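Local coordinates for galacto-N-biose/lacto-N-biose I transporter substrate-binding protein (Bifidobacterium longum, PDB 2Z8F) that serves as the solute-binding component of an ABC transporter, capturing galacto-N-biose, the disaccharide lacto-N-biose and also lacto-N-tetraose, at residues 20-24 and 61-65. Residues are numbered along the deposited sequence; the frame is centred on the assembly and turned at random.
Sequences YMHRL and MIKKL. With NAG (2-acetamido-2-deoxy-beta-D-glucopyranose), chain C; GAL (beta-D-galactopyranose), chain B.
M61 reaches from the first turn of helix 61-71 to pack against M21, at the end of strand 16-22, and R23, in the loop just after it. Its chain is extended, with CG anti to the backbone N (chi1 -178°), which carries SD to the aliphatic part of R23 and CE to the strand. M61 SD lies 3.6 Å from R23 CD and also touches CG, near the plane of the guanidinium at its edge, while M61 CE packs 3.4 Å from the carbonyl oxygen of M21. The two methionines meet tip to tip, M21 CE 3.8 Å from M61 CE; a bend at the end of the M21 chain turns CE this way and leaves SD on the K64 side. R23 CG stands between the backbone N and the carbonyl carbon (chi1 49°), and the chain then runs straight to NE, sending the guanidinium to the sugar. R23 NH1 gives weak hydrogen bonds to NAG O3 (3.1 Å), in the guanidinium plane, and to NAG O7 (3.0 Å), and NH2 adds a weak one to O7. R23 NH2 also forms a salt bridge with E84, its stronger polar partner, which probably helps hold the guanidinium in place. Replacing R23 with an alanine would probably leave NAG O7 and E84 without this shared partner and open a gap beside M61 SD. At the turn, L24 N bonds to H22 ND1 (3.0 Å) in the imidazole plane. Strand 47-53, helix 61-71 and strand 77-81 form a beta-alpha-beta crossover, with strand 16-22 between the two strands, as in the alpha/beta lobe of periplasmic-type solute-binding proteins; R23 and L24 line the glycan pocket.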
loop_
_atom_site.group_PDB
_atom_site.type_symbol
_atom_site.label_atom_id
_atom_site.label_comp_id
_atom_site.label_asym_id
_atom_site.label_seq_id
_atom_site.Cartn_x
_atom_site.Cartn_y
_atom_site.Cartn_z
ATOM N N TYR A 20 -11.338 12.658 12.761
ATOM C CA TYR A 20 -10.631 11.586 12.013
ATOM C C TYR A 20 -10.272 12.116 10.621
ATOM O O TYR A 20 -11.174 12.447 9.828
ATOM C CB TYR A 20 -11.546 10.353 11.924
ATOM C CG TYR A 20 -11.127 9.221 10.988
ATOM C CD1 TYR A 20 -9.784 8.944 10.712
ATOM C CD2 TYR A 20 -12.093 8.389 10.421
ATOM C CE1 TYR A 20 -9.427 7.875 9.877
ATOM C CE2 TYR A 20 -11.750 7.339 9.582
ATOM C CZ TYR A 20 -10.426 7.090 9.298
ATOM O OH TYR A 20 -10.174 6.034 8.442
ATOM N N MET A 21 -8.968 12.225 10.340
ATOM C CA MET A 21 -8.476 12.599 9.015
ATOM C C MET A 21 -7.991 11.332 8.312
ATOM O O MET A 21 -7.201 10.554 8.870
ATOM C CB MET A 21 -7.328 13.604 9.084
ATOM C CG MET A 21 -6.913 14.093 7.702
ATOM S SD MET A 21 -5.450 15.174 7.678
ATOM C CE MET A 21 -4.587 14.721 9.148
ATOM N N HIS A 22 -8.490 11.116 7.110
ATOM C CA HIS A 22 -8.140 9.914 6.367
ATOM C C HIS A 22 -7.686 10.290 4.948
ATOM O O HIS A 22 -7.889 11.448 4.486
ATOM C CB HIS A 22 -9.353 8.989 6.283
ATOM C CG HIS A 22 -10.465 9.546 5.443
ATOM N ND1 HIS A 22 -10.504 9.413 4.075
ATOM C CD2 HIS A 22 -11.550 10.288 5.781
ATOM C CE1 HIS A 22 -11.576 10.032 3.600
ATOM N NE2 HIS A 22 -12.227 10.575 4.618
ATOM N N ARG A 23 -7.110 9.324 4.244
ATOM C CA ARG A 23 -6.820 9.509 2.834
ATOM C C ARG A 23 -7.387 8.353 1.987
ATOM O O ARG A 23 -6.767 7.875 1.034
ATOM C CB ARG A 23 -5.341 9.811 2.579
ATOM C CG ARG A 23 -4.356 8.839 3.275
ATOM C CD ARG A 23 -2.912 9.228 2.924
ATOM N NE ARG A 23 -1.895 8.424 3.606
ATOM C CZ ARG A 23 -1.361 7.301 3.129
ATOM N NH1 ARG A 23 -1.790 6.767 1.987
ATOM N NH2 ARG A 23 -0.379 6.712 3.839
ATOM N N LEU A 24 -8.619 7.944 2.318
ATOM C CA LEU A 24 -9.330 6.995 1.494
ATOM C C LEU A 24 -9.891 7.695 0.258
ATOM O O LEU A 24 -10.171 8.908 0.328
ATOM C CB LEU A 24 -10.437 6.282 2.304
ATOM C CG LEU A 24 -9.892 5.502 3.532
ATOM C CD1 LEU A 24 -11.027 4.843 4.315
ATOM C CD2 LEU A 24 -8.828 4.462 3.171
ATOM N N MET A 61 0.545 13.853 3.721
ATOM C CA MET A 61 -0.308 13.735 4.901
ATOM C C MET A 61 0.460 13.732 6.217
ATOM O O MET A 61 0.104 14.469 7.129
ATOM C CB MET A 61 -1.272 12.548 4.814
ATOM C CG MET A 61 -2.183 12.471 6.016
ATOM S SD MET A 61 -3.642 11.486 5.694
ATOM C CE MET A 61 -4.244 11.369 7.381
ATOM N N ILE A 62 1.512 12.914 6.342
ATOM C CA ILE A 62 2.223 12.899 7.619
ATOM C C ILE A 62 3.005 14.196 7.883
ATOM O O ILE A 62 3.282 14.540 9.022
ATOM C CB ILE A 62 3.100 11.633 7.822
ATOM C CG1 ILE A 62 4.185 11.514 6.752
ATOM C CG2 ILE A 62 2.185 10.390 7.887
ATOM C CD1 ILE A 62 5.340 10.538 7.141
ATOM N N LYS A 63 3.306 14.928 6.816
ATOM C CA LYS A 63 3.918 16.251 6.949
ATOM C C LYS A 63 2.917 17.251 7.546
ATOM O O LYS A 63 3.269 18.010 8.459
ATOM C CB LYS A 63 4.411 16.733 5.589
ATOM C CG LYS A 63 5.471 15.824 4.961
ATOM C CD LYS A 63 5.876 16.319 3.572
ATOM C CE LYS A 63 7.152 15.634 3.081
ATOM N NZ LYS A 63 6.913 14.196 2.720
ATOM N N LYS A 64 1.675 17.226 7.064
ATOM C CA LYS A 64 0.609 18.042 7.663
ATOM C C LYS A 64 0.353 17.649 9.122
ATOM O O LYS A 64 0.172 18.519 9.977
ATOM C CB LYS A 64 -0.699 17.987 6.858
ATOM C CG LYS A 64 -1.823 18.887 7.468
ATOM C CD LYS A 64 -3.169 18.785 6.726
ATOM C CE LYS A 64 -4.333 19.430 7.515
ATOM N NZ LYS A 64 -3.994 20.784 8.075
ATOM N N LEU A 65 0.330 16.347 9.405
ATOM C CA LEU A 65 0.128 15.861 10.772
ATOM C C LEU A 65 1.223 16.391 11.695
ATOM O O LEU A 65 0.944 16.792 12.816
ATOM C CB LEU A 65 0.101 14.322 10.819
ATOM C CG LEU A 65 -1.086 13.625 10.163
ATOM C CD1 LEU A 65 -0.955 12.122 10.348
ATOM C CD2 LEU A 65 -2.376 14.090 10.791
HETATM C C1 NAG C . 0.134 6.486 -2.807
HETATM C C2 NAG C . -0.370 5.782 -1.546
HETATM C C3 NAG C . -1.729 5.086 -1.707
HETATM C C4 NAG C . -2.730 6.043 -2.415
HETATM C C5 NAG C . -2.065 6.541 -3.704
HETATM C C6 NAG C . -3.028 7.372 -4.559
HETATM C C7 NAG C . 1.138 4.868 0.099
HETATM C C8 NAG C . 2.161 3.810 0.414
HETATM N N2 NAG C . 0.659 4.810 -1.131
HETATM O O3 NAG C . -2.053 4.763 -0.362
HETATM O O4 NAG C . -3.889 5.323 -2.751
HETATM O O5 NAG C . -0.916 7.284 -3.336
HETATM O O6 NAG C . -3.341 8.550 -3.859
HETATM O O7 NAG C . 0.803 5.665 0.976
HETATM C C1 GAL B . -2.930 3.633 -0.208
HETATM C C2 GAL B . -2.726 3.096 1.205
HETATM C C3 GAL B . -3.739 1.995 1.467
HETATM C C4 GAL B . -5.169 2.508 1.203
HETATM C C5 GAL B . -5.277 3.068 -0.217
HETATM C C6 GAL B . -6.632 3.713 -0.501
HETATM O O2 GAL B . -1.421 2.543 1.294
HETATM O O3 GAL B . -3.576 1.572 2.794
HETATM O O4 GAL B . -5.425 3.478 2.182
HETATM O O5 GAL B . -4.286 4.073 -0.410
HETATM O O6 GAL B . -6.767 3.919 -1.893
#